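Local coordinates for short-chain dehydrogenase/reductase SDR (Paraburkholderia phymatum, PDB 5VA8), which binds NADP in a Rossmann-type fold and probably works as an NADP(H)-dependent oxidoreductase of the short-chain dehydrogenase/reductase family, at residues E50-T55 and A69-I74; A22-L27 and I44-P49. One frame throughout, in Å; residues are numbered along the deposited sequence.

Contact 1: residues E50-T55 and A69-I74. With NAP (NADP nicotinamide-adenine-dinucleotide phosphate), chain E.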
ATOM      1  N   GLU A  50     -23.154  34.290  -6.530  1.00 21.39           N
ATOM      2  CA  GLU A  50     -24.397  33.889  -7.183  1.00 24.44           C
ATOM      3  C   GLU A  50     -24.756  32.438  -6.865  1.00 22.93           C
ATOM      4  O   GLU A  50     -25.836  32.149  -6.338  1.00 23.01           O
ATOM      5  CB  GLU A  50     -24.305  34.080  -8.695  1.00 32.72           C
ATOM      6  CG  GLU A  50     -25.660  33.862  -9.366  1.00 44.19           C
ATOM      7  CD  GLU A  50     -25.579  33.707 -10.871  1.00 57.53           C
ATOM      8  OE1 GLU A  50     -24.456  33.625 -11.412  1.00 62.92           O
ATOM      9  OE2 GLU A  50     -26.649  33.663 -11.513  1.00 63.75           O
ATOM     10  N   THR A  51     -23.846  31.512  -7.172  1.00 20.51           N
ATOM     11  CA  THR A  51     -24.152  30.104  -6.963  1.00 18.38           C
ATOM     12  C   THR A  51     -24.105  29.747  -5.485  1.00 16.92           C
ATOM     13  O   THR A  51     -24.870  28.886  -5.031  1.00 17.92           O
ATOM     14  CB  THR A  51     -23.187  29.225  -7.767  1.00 22.73           C
ATOM     15  OG1 THR A  51     -23.301  29.547  -9.161  1.00 26.07           O
ATOM     16  CG2 THR A  51     -23.529  27.754  -7.590  1.00 23.07           C
ATOM     17  N   LEU A  52     -23.238  30.416  -4.721  1.00 16.62           N
ATOM     18  CA  LEU A  52     -23.171  30.179  -3.282  1.00 16.52           C
ATOM     19  C   LEU A  52     -24.510  30.468  -2.611  1.00 17.76           C
ATOM     20  O   LEU A  52     -25.013  29.657  -1.823  1.00 18.21           O
ATOM     21  CB  LEU A  52     -22.066  31.041  -2.671  1.00 15.34           C
ATOM     22  CG  LEU A  52     -21.998  31.039  -1.147  1.00 15.08           C
ATOM     23  CD1 LEU A  52     -21.551  29.679  -0.627  1.00 17.04           C
ATOM     24  CD2 LEU A  52     -21.059  32.152  -0.665  1.00 21.95           C
ATOM     25  N   ASP A  53     -25.089  31.637  -2.896  1.00 17.30           N
ATOM     26  CA  ASP A  53     -26.348  32.019  -2.262  1.00 17.33           C
ATOM     27  C   ASP A  53     -27.479  31.095  -2.682  1.00 19.32           C
ATOM     28  O   ASP A  53     -28.368  30.785  -1.883  1.00 20.43           O
ATOM     29  CB  ASP A  53     -26.699  33.466  -2.618  1.00 18.97           C
ATOM     30  CG  ASP A  53     -25.709  34.466  -2.058  1.00 20.68           C
ATOM     31  OD1 ASP A  53     -24.886  34.080  -1.205  1.00 22.33           O
ATOM     32  OD2 ASP A  53     -25.771  35.644  -2.477  1.00 24.22           O
ATOM     33  N   ALA A  54     -27.467  30.651  -3.936  1.00 18.52           N
ATOM     34  CA  ALA A  54     -28.538  29.781  -4.415  1.00 19.62           C
ATOM     35  C   ALA A  54     -28.463  28.410  -3.753  1.00 20.92           C
ATOM     36  O   ALA A  54     -29.475  27.872  -3.286  1.00 19.83           O
ATOM     37  CB  ALA A  54     -28.463  29.660  -5.936  1.00 22.13           C
ATOM     38  N   THR A  55     -27.263  27.835  -3.688  1.00 17.56           N
ATOM     39  CA  THR A  55     -27.107  26.555  -3.007  1.00 17.16           C
ATOM     40  C   THR A  55     -27.452  26.674  -1.527  1.00 18.55           C
ATOM     41  O   THR A  55     -28.072  25.770  -0.953  1.00 18.19           O
ATOM     42  CB  THR A  55     -25.683  26.038  -3.203  1.00 15.35           C
ATOM     43  OG1 THR A  55     -25.499  25.731  -4.592  1.00 17.54           O
ATOM     44  CG2 THR A  55     -25.428  24.781  -2.371  1.00 14.84           C
ATOM     45  N   ALA A  69     -23.489  31.065   4.594  1.00 19.38           N
ATOM     46  CA  ALA A  69     -22.753  31.132   3.341  1.00 17.24           C
ATOM     47  C   ALA A  69     -21.637  32.147   3.507  1.00 14.40           C
ATOM     48  O   ALA A  69     -21.887  33.279   3.933  1.00 19.09           O
ATOM     49  CB  ALA A  69     -23.673  31.526   2.180  1.00 20.34           C
ATOM     50  N   VAL A  70     -20.410  31.738   3.195  1.00 13.32           N
ATOM     51  CA  VAL A  70     -19.255  32.633   3.248  1.00 14.22           C
ATOM     52  C   VAL A  70     -18.669  32.713   1.848  1.00 13.48           C
ATOM     53  O   VAL A  70     -18.237  31.690   1.303  1.00 15.20           O
ATOM     54  CB  VAL A  70     -18.193  32.142   4.242  1.00 16.83           C
ATOM     55  CG1 VAL A  70     -16.998  33.091   4.245  1.00 18.57           C
ATOM     56  CG2 VAL A  70     -18.782  32.015   5.626  1.00 19.53           C
ATOM     57  N   ALA A  71     -18.640  33.923   1.280  1.00 14.78           N
ATOM     58  CA  ALA A  71     -18.047  34.148  -0.040  1.00 14.32           C
ATOM     59  C   ALA A  71     -16.569  34.482   0.145  1.00 12.95           C
ATOM     60  O   ALA A  71     -16.219  35.597   0.536  1.00 15.06           O
ATOM     61  CB  ALA A  71     -18.778  35.267  -0.779  1.00 15.28           C
ATOM     62  N   CYS A  72     -15.697  33.515  -0.141  1.00 13.30           N
ATOM     63  CA  CYS A  72     -14.269  33.770   0.001  1.00 13.23           C
ATOM     64  C   CYS A  72     -13.488  32.686  -0.724  1.00 13.81           C
ATOM     65  O   CYS A  72     -14.017  31.618  -1.046  1.00 13.75           O
ATOM     66  CB  CYS A  72     -13.842  33.816   1.472  1.00 13.05           C
ATOM     67  SG  CYS A  72     -13.834  32.168   2.226  1.00 16.46           S
ATOM     68  N   ASP A  73     -12.218  32.997  -0.980  1.00 14.18           N
ATOM     69  CA  ASP A  73     -11.233  32.040  -1.469  1.00 13.47           C
ATOM     70  C   ASP A  73     -10.635  31.359  -0.249  1.00 12.17           C
ATOM     71  O   ASP A  73      -9.911  31.989   0.530  1.00 13.80           O
ATOM     72  CB  ASP A  73     -10.177  32.784  -2.285  1.00 14.44           C
ATOM     73  CG  ASP A  73      -9.138  31.872  -2.900  1.00 15.08           C
ATOM     74  OD1 ASP A  73      -8.972  30.727  -2.444  1.00 13.83           O
ATOM     75  OD2 ASP A  73      -8.462  32.337  -3.839  1.00 16.20           O
ATOM     76  N   ILE A  74     -10.963  30.077  -0.060  1.00 11.15           N
ATOM     77  CA  ILE A  74     -10.541  29.369   1.141  1.00 11.89           C
ATOM     78  C   ILE A  74      -9.043  29.103   1.152  1.00 13.59           C
ATOM     79  O   ILE A  74      -8.495  28.725   2.194  1.00 13.53           O
ATOM     80  CB  ILE A  74     -11.353  28.057   1.267  1.00 12.31           C
ATOM     81  CG1 ILE A  74     -11.297  27.501   2.690  1.00 13.98           C
ATOM     82  CG2 ILE A  74     -10.854  27.005   0.273  1.00 14.22           C
ATOM     83  CD1 ILE A  74     -11.921  28.415   3.727  1.00 15.98           C
TER
HETATM   84  PA  NAP E 301     -16.753  21.605  -8.947  1.00 16.95           P
HETATM   85  O1A NAP E 301     -17.998  20.909  -9.323  1.00 17.38           O
HETATM   86  O2A NAP E 301     -16.196  22.571  -9.972  1.00 19.64           O
HETATM   87  O5B NAP E 301     -17.051  22.363  -7.567  1.00 15.61           O
HETATM   88  C5B NAP E 301     -16.004  23.133  -6.959  1.00 14.30           C
HETATM   89  C4B NAP E 301     -16.637  23.964  -5.877  1.00 13.32           C
HETATM   90  O4B NAP E 301     -15.591  24.542  -5.068  1.00 15.40           O
HETATM   91  C3B NAP E 301     -17.471  25.147  -6.368  1.00 13.60           C
HETATM   92  O3B NAP E 301     -18.503  25.419  -5.430  1.00 13.40           O
HETATM   93  C2B NAP E 301     -16.440  26.272  -6.383  1.00 15.12           C
HETATM   94  O2B NAP E 301     -17.125  27.545  -6.402  1.00 14.77           O
HETATM   95  C1B NAP E 301     -15.688  25.952  -5.090  1.00 15.76           C
HETATM   96  N9A NAP E 301     -14.328  26.477  -5.030  1.00 15.08           N
HETATM   97  C8A NAP E 301     -13.299  26.189  -5.886  1.00 15.00           C
HETATM   98  N7A NAP E 301     -12.148  26.714  -5.537  1.00 15.86           N
HETATM   99  C5A NAP E 301     -12.444  27.407  -4.372  1.00 14.06           C
HETATM  100  C6A NAP E 301     -11.655  28.197  -3.513  1.00 14.78           C
HETATM  101  N6A NAP E 301     -10.350  28.425  -3.701  1.00 15.46           N
HETATM  102  N1A NAP E 301     -12.259  28.761  -2.443  1.00 13.43           N
HETATM  103  C2A NAP E 301     -13.565  28.530  -2.250  1.00 12.05           C
HETATM  104  N3A NAP E 301     -14.409  27.804  -2.992  1.00 13.47           N
HETATM  105  C4A NAP E 301     -13.784  27.271  -4.047  1.00 13.44           C
HETATM  106  O3  NAP E 301     -15.592  20.558  -8.608  1.00 16.56           O
HETATM  107  PN  NAP E 301     -15.603  19.086  -7.978  1.00 14.58           P
HETATM  108  O1N NAP E 301     -16.602  19.018  -6.894  1.00 14.00           O
HETATM  109  O2N NAP E 301     -15.685  18.121  -9.095  1.00 16.54           O
HETATM  110  O5D NAP E 301     -14.124  19.043  -7.379  1.00 17.22           O
HETATM  111  C5D NAP E 301     -13.871  19.305  -5.983  1.00 17.65           C
HETATM  112  C4D NAP E 301     -12.441  18.896  -5.730  1.00 12.18           C
HETATM  113  O4D NAP E 301     -12.319  17.470  -5.941  1.00 12.69           O
HETATM  114  C3D NAP E 301     -11.394  19.546  -6.643  1.00 13.50           C
HETATM  115  O3D NAP E 301     -10.175  19.768  -5.935  1.00 14.57           O
HETATM  116  C2D NAP E 301     -11.187  18.481  -7.715  1.00 12.60           C
HETATM  117  O2D NAP E 301      -9.934  18.556  -8.388  1.00 13.16           O
HETATM  118  C1D NAP E 301     -11.272  17.236  -6.837  1.00 12.74           C
HETATM  119  N1N NAP E 301     -11.570  15.988  -7.583  1.00 13.77           N
HETATM  120  C2N NAP E 301     -12.601  15.945  -8.443  1.00 14.94           C
HETATM  121  C3N NAP E 301     -12.909  14.766  -9.087  1.00 16.16           C
HETATM  122  C7N NAP E 301     -14.039  14.585 -10.055  1.00 15.02           C
HETATM  123  O7N NAP E 301     -13.973  13.663 -10.890  1.00 15.64           O
HETATM  124  N7N NAP E 301     -15.005  15.499 -10.073  1.00 13.86           N
HETATM  125  C4N NAP E 301     -12.179  13.625  -8.760  1.00 26.82           C
HETATM  126  C5N NAP E 301     -11.115  13.711  -7.878  1.00 16.99           C
HETATM  127  C6N NAP E 301     -10.812  14.910  -7.308  1.00 14.96           C
HETATM  128  P2B NAP E 301     -16.367  28.899  -6.841  1.00 15.21           P
HETATM  129  O1X NAP E 301     -15.391  29.208  -5.755  1.00 16.06           O
HETATM  130  O2X NAP E 301     -15.683  28.635  -8.184  1.00 14.89           O
HETATM  131  O3X NAP E 301     -17.507  29.928  -6.969  1.00 20.06           O
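With CG anti to its backbone N (chi1 172°), Leu-52 drops its isobutyl fork from helix 49-63 onto the edge strand 67-71, while Asp-73, its CG likewise anti to N, swings its carboxylate to the adenine of NADP. The helix and strand segments run almost exactly antiparallel, 176° between axes 8.6 Å apart. Leu-52 carries nearly all of the touching. Leu-52 CG sits 3.8 Å from Ala-69 CB, and Leu-52 CD2 reaches along the strand to lie 3.5 Å from Val-70 O and 3.9 Å from Ala-71 CB, so one methyl rests on a peptide group as well as on a neighbouring methyl. The CB atoms of Ala-69 and Ala-71 thus both meet Leu-52, and Val-70 between them turns its side chain to the other side of the sheet, against Ala-82 and Ala-86 of helix 77-86. Leu-52 also packs on Ile-44 of strand 41-46.

Past the strand end, the chain reads the adenine. The exocyclic amine N6A donates to Asp-73 OD1 over 3.0 Å, and Ile-74 N gives its hydrogen to N1A at 3.0 Å in a nearly straight bond (167°). Thr-75 OG1 also bonds Asp-73 OD1, which helps hold the carboxylate in place. Ile-74 CG2, in the crowded position between N and the carbonyl carbon, comes within 3.5 Å of N1A. A helix packed back on its strand, followed by an Asp and a backbone N-H pairing with adenine, is characteristic of the second beta-alpha-beta unit of the SDR Rossmann fold.

Contact 2: residues A22-L27 and I44-P49. With NAP (NADP nicotinamide-adenine-dinucleotide phosphate), chain E.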
ATOM      1  N   ALA A  22     -15.596  24.900  -0.200  1.00 11.67           N
ATOM      2  CA  ALA A  22     -15.682  24.784  -1.654  1.00 13.05           C
ATOM      3  C   ALA A  22     -16.915  23.966  -2.044  1.00 14.01           C
ATOM      4  O   ALA A  22     -16.837  22.896  -2.660  1.00 12.88           O
ATOM      5  CB  ALA A  22     -14.385  24.198  -2.216  1.00 11.82           C
ATOM      6  N   ALA A  23     -18.075  24.503  -1.667  1.00 13.58           N
ATOM      7  CA  ALA A  23     -19.254  23.650  -1.550  1.00 13.68           C
ATOM      8  C   ALA A  23     -20.513  24.281  -2.135  1.00 14.89           C
ATOM      9  O   ALA A  23     -21.625  23.870  -1.775  1.00 15.65           O
ATOM     10  CB  ALA A  23     -19.483  23.275  -0.077  1.00 14.19           C
ATOM     11  N   SER A  24     -20.392  25.251  -3.043  1.00 13.00           N
ATOM     12  CA  SER A  24     -21.596  25.681  -3.739  1.00 12.97           C
ATOM     13  C   SER A  24     -21.954  24.741  -4.884  1.00 15.06           C
ATOM     14  O   SER A  24     -23.095  24.779  -5.360  1.00 17.14           O
ATOM     15  CB  SER A  24     -21.442  27.123  -4.249  1.00 16.28           C
ATOM     16  OG  SER A  24     -20.540  27.219  -5.343  1.00 16.73           O
ATOM     17  N   LYS A  25     -21.011  23.896  -5.312  1.00 15.97           N
ATOM     18  CA  LYS A  25     -21.199  22.964  -6.418  1.00 14.38           C
ATOM     19  C   LYS A  25     -20.480  21.659  -6.108  1.00 15.08           C
ATOM     20  O   LYS A  25     -19.627  21.590  -5.223  1.00 15.45           O
ATOM     21  CB  LYS A  25     -20.653  23.528  -7.742  1.00 16.94           C
ATOM     22  CG  LYS A  25     -21.205  24.898  -8.107  1.00 20.51           C
ATOM     23  CD  LYS A  25     -20.347  25.568  -9.174  1.00 30.29           C
ATOM     24  CE  LYS A  25     -20.196  24.683 -10.393  1.00 39.61           C
ATOM     25  NZ  LYS A  25     -19.353  25.296 -11.465  1.00 42.80           N
ATOM     26  N   GLY A  26     -20.841  20.624  -6.872  1.00 16.75           N
ATOM     27  CA  GLY A  26     -20.008  19.427  -6.989  1.00 15.12           C
ATOM     28  C   GLY A  26     -19.933  18.600  -5.716  1.00 15.79           C
ATOM     29  O   GLY A  26     -20.899  18.480  -4.953  1.00 15.94           O
ATOM     30  N   LEU A  27     -18.750  18.015  -5.492  1.00 13.89           N
ATOM     31  CA  LEU A  27     -18.558  17.120  -4.352  1.00 14.94           C
ATOM     32  C   LEU A  27     -18.750  17.844  -3.030  1.00 15.59           C
ATOM     33  O   LEU A  27     -19.326  17.286  -2.087  1.00 14.13           O
ATOM     34  CB  LEU A  27     -17.172  16.494  -4.397  1.00 15.71           C
ATOM     35  CG  LEU A  27     -16.879  15.690  -5.656  1.00 15.16           C
ATOM     36  CD1 LEU A  27     -15.484  15.115  -5.573  1.00 15.11           C
ATOM     37  CD2 LEU A  27     -17.915  14.583  -5.832  1.00 16.64           C
ATOM     38  N   ILE A  44     -21.221  26.846   4.365  1.00 15.40           N
ATOM     39  CA  ILE A  44     -20.665  26.502   3.060  1.00 12.44           C
ATOM     40  C   ILE A  44     -19.871  27.690   2.533  1.00 12.27           C
ATOM     41  O   ILE A  44     -20.263  28.852   2.707  1.00 14.47           O
ATOM     42  CB  ILE A  44     -21.734  26.046   2.043  1.00 13.23           C
ATOM     43  CG1 ILE A  44     -22.820  27.095   1.823  1.00 15.49           C
ATOM     44  CG2 ILE A  44     -22.373  24.725   2.494  1.00 15.18           C
ATOM     45  CD1 ILE A  44     -23.777  26.703   0.686  1.00 17.05           C
ATOM     46  N   VAL A  45     -18.744  27.384   1.900  1.00 14.10           N
ATOM     47  CA  VAL A  45     -17.773  28.374   1.446  1.00 14.00           C
ATOM     48  C   VAL A  45     -17.584  28.223  -0.057  1.00 13.92           C
ATOM     49  O   VAL A  45     -17.385  27.105  -0.552  1.00 14.46           O
ATOM     50  CB  VAL A  45     -16.424  28.201   2.169  1.00 14.75           C
ATOM     51  CG1 VAL A  45     -15.422  29.201   1.642  1.00 18.02           C
ATOM     52  CG2 VAL A  45     -16.590  28.361   3.694  1.00 15.91           C
ATOM     53  N   ALA A  46     -17.642  29.341  -0.782  1.00 12.08           N
ATOM     54  CA  ALA A  46     -17.277  29.358  -2.192  1.00 12.07           C
ATOM     55  C   ALA A  46     -16.921  30.789  -2.569  1.00 12.91           C
ATOM     56  O   ALA A  46     -17.249  31.731  -1.848  1.00 15.61           O
ATOM     57  CB  ALA A  46     -18.403  28.825  -3.088  1.00 15.24           C
ATOM     58  N   ARG A  47     -16.261  30.944  -3.718  1.00 13.88           N
ATOM     59  CA  ARG A  47     -15.798  32.272  -4.110  1.00 15.52           C
ATOM     60  C   ARG A  47     -16.910  33.115  -4.720  1.00 17.40           C
ATOM     61  O   ARG A  47     -16.988  34.321  -4.456  1.00 18.13           O
ATOM     62  CB  ARG A  47     -14.629  32.153  -5.085  1.00 14.20           C
ATOM     63  CG  ARG A  47     -13.382  31.537  -4.440  1.00 16.69           C
ATOM     64  CD  ARG A  47     -12.353  31.131  -5.485  1.00 16.86           C
ATOM     65  NE  ARG A  47     -12.894  30.126  -6.401  1.00 15.45           N
ATOM     66  CZ  ARG A  47     -12.183  29.535  -7.355  1.00 21.41           C
ATOM     67  NH1 ARG A  47     -10.899  29.831  -7.511  1.00 22.98           N
ATOM     68  NH2 ARG A  47     -12.753  28.647  -8.159  1.00 18.64           N
ATOM     69  N   THR A  48     -17.778  32.515  -5.538  1.00 15.42           N
ATOM     70  CA  THR A  48     -18.703  33.303  -6.341  1.00 16.60           C
ATOM     71  C   THR A  48     -20.053  33.409  -5.651  1.00 16.68           C
ATOM     72  O   THR A  48     -20.700  32.380  -5.417  1.00 17.98           O
ATOM     73  CB  THR A  48     -18.861  32.678  -7.725  1.00 18.39           C
ATOM     74  OG1 THR A  48     -17.571  32.297  -8.220  1.00 21.26           O
ATOM     75  CG2 THR A  48     -19.486  33.673  -8.685  1.00 19.91           C
ATOM     76  N   PRO A  49     -20.523  34.617  -5.318  1.00 17.59           N
ATOM     77  CA  PRO A  49     -21.773  34.726  -4.541  1.00 17.89           C
ATOM     78  C   PRO A  49     -23.003  34.144  -5.210  1.00 21.99           C
ATOM     79  O   PRO A  49     -23.845  33.573  -4.507  1.00 20.10           O
ATOM     80  CB  PRO A  49     -21.916  36.242  -4.338  1.00 19.37           C
ATOM     81  CG  PRO A  49     -20.493  36.734  -4.333  1.00 19.95           C
ATOM     82  CD  PRO A  49     -19.805  35.899  -5.397  1.00 18.41           C
TER
HETATM   83  PA  NAP E 301     -16.753  21.605  -8.947  1.00 16.95           P
HETATM   84  O1A NAP E 301     -17.998  20.909  -9.323  1.00 17.38           O
HETATM   85  O2A NAP E 301     -16.196  22.571  -9.972  1.00 19.64           O
HETATM   86  O5B NAP E 301     -17.051  22.363  -7.567  1.00 15.61           O
HETATM   87  C5B NAP E 301     -16.004  23.133  -6.959  1.00 14.30           C
HETATM   88  C4B NAP E 301     -16.637  23.964  -5.877  1.00 13.32           C
HETATM   89  O4B NAP E 301     -15.591  24.542  -5.068  1.00 15.40           O
HETATM   90  C3B NAP E 301     -17.471  25.147  -6.368  1.00 13.60           C
HETATM   91  O3B NAP E 301     -18.503  25.419  -5.430  1.00 13.40           O
HETATM   92  C2B NAP E 301     -16.440  26.272  -6.383  1.00 15.12           C
HETATM   93  O2B NAP E 301     -17.125  27.545  -6.402  1.00 14.77           O
HETATM   94  C1B NAP E 301     -15.688  25.952  -5.090  1.00 15.76           C
HETATM   95  N9A NAP E 301     -14.328  26.477  -5.030  1.00 15.08           N
HETATM   96  C8A NAP E 301     -13.299  26.189  -5.886  1.00 15.00           C
HETATM   97  N7A NAP E 301     -12.148  26.714  -5.537  1.00 15.86           N
HETATM   98  C5A NAP E 301     -12.444  27.407  -4.372  1.00 14.06           C
HETATM   99  C6A NAP E 301     -11.655  28.197  -3.513  1.00 14.78           C
HETATM  100  N6A NAP E 301     -10.350  28.425  -3.701  1.00 15.46           N
HETATM  101  N1A NAP E 301     -12.259  28.761  -2.443  1.00 13.43           N
HETATM  102  C2A NAP E 301     -13.565  28.530  -2.250  1.00 12.05           C
HETATM  103  N3A NAP E 301     -14.409  27.804  -2.992  1.00 13.47           N
HETATM  104  C4A NAP E 301     -13.784  27.271  -4.047  1.00 13.44           C
HETATM  105  O3  NAP E 301     -15.592  20.558  -8.608  1.00 16.56           O
HETATM  106  PN  NAP E 301     -15.603  19.086  -7.978  1.00 14.58           P
HETATM  107  O1N NAP E 301     -16.602  19.018  -6.894  1.00 14.00           O
HETATM  108  O2N NAP E 301     -15.685  18.121  -9.095  1.00 16.54           O
HETATM  109  O5D NAP E 301     -14.124  19.043  -7.379  1.00 17.22           O
HETATM  110  C5D NAP E 301     -13.871  19.305  -5.983  1.00 17.65           C
HETATM  111  C4D NAP E 301     -12.441  18.896  -5.730  1.00 12.18           C
HETATM  112  O4D NAP E 301     -12.319  17.470  -5.941  1.00 12.69           O
HETATM  113  C3D NAP E 301     -11.394  19.546  -6.643  1.00 13.50           C
HETATM  114  O3D NAP E 301     -10.175  19.768  -5.935  1.00 14.57           O
HETATM  115  C2D NAP E 301     -11.187  18.481  -7.715  1.00 12.60           C
HETATM  116  O2D NAP E 301      -9.934  18.556  -8.388  1.00 13.16           O
HETATM  117  C1D NAP E 301     -11.272  17.236  -6.837  1.00 12.74           C
HETATM  118  N1N NAP E 301     -11.570  15.988  -7.583  1.00 13.77           N
HETATM  119  C2N NAP E 301     -12.601  15.945  -8.443  1.00 14.94           C
HETATM  120  C3N NAP E 301     -12.909  14.766  -9.087  1.00 16.16           C
HETATM  121  C7N NAP E 301     -14.039  14.585 -10.055  1.00 15.02           C
HETATM  122  O7N NAP E 301     -13.973  13.663 -10.890  1.00 15.64           O
HETATM  123  N7N NAP E 301     -15.005  15.499 -10.073  1.00 13.86           N
HETATM  124  C4N NAP E 301     -12.179  13.625  -8.760  1.00 26.82           C
HETATM  125  C5N NAP E 301     -11.115  13.711  -7.878  1.00 16.99           C
HETATM  126  C6N NAP E 301     -10.812  14.910  -7.308  1.00 14.96           C
HETATM  127  P2B NAP E 301     -16.367  28.899  -6.841  1.00 15.21           P
HETATM  128  O1X NAP E 301     -15.391  29.208  -5.755  1.00 16.06           O
HETATM  129  O2X NAP E 301     -15.683  28.635  -8.184  1.00 14.89           O
HETATM  130  O3X NAP E 301     -17.507  29.928  -6.969  1.00 20.06           O
HETATM  131  O   HOH W   1     -19.966  29.747  -6.033  1.00 18.50           O
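Val-45, near the end of strand 41-46, points its carbonyl at the turn after strand 17-20 and takes the N-H of Ala-23 in the carbonyl plane, Ala-23 N to Val-45 O 2.9 Å, where the first beta-alpha-beta unit of the Rossmann fold closes around NADP. Residues 22-27 belong to the glycine-rich dinucleotide loop; at Gly-26 the positive phi suits glycine, and O1N lies close to where a CB would stand, while Leu-27 N bonds that phosphate oxygen, O1N, over 2.8 Å.

Ser-24 holds OG in the crowded position between N and the carbonyl carbon (chi1 72°), against CB of Ala-46, where Ser-24 OG accepts from the ribose hydroxyl O3B at 2.7 Å. The 2'-phosphate is gripped from strand 41-46's end: Arg-47 offers both backbone N and NE to O1X, NE at 2.7 Å, and NH2 to O2X. The guanidinium, its chain bent at chi3, has adenine N7A 3.2 Å above one face, offset toward the rim, and P2B in plane at its edge. Such a basic residue here fits a preference for NADP. Thr-48 adds N and OG1 to O3X, and one water accepts from Ser-24 OG while donating to Thr-48 O and NADP O3X.

How the contacts relate
Contact 2 comes first along the chain and contact 1 follows, their centres about 5 Å apart on the same side of the chain's centre. They sit in successive beta-alpha-beta units that share strand 41-46: contact 2 ties it to the turn after strand 17-20, and contact 1 packs helix 49-63, which follows it, on the adjoining edge strand 67-71. The two meet directly where Thr-55 OG1 probably bonds Ser-24 O and Cys-72 N probably bonds Ala-46 O. Together they hold much of the adenosine half of NADP, contact 2 taking the ribose, 2'-phosphate and a pyrophosphate oxygen and contact 1 the hydrogen-bonding edge of the base.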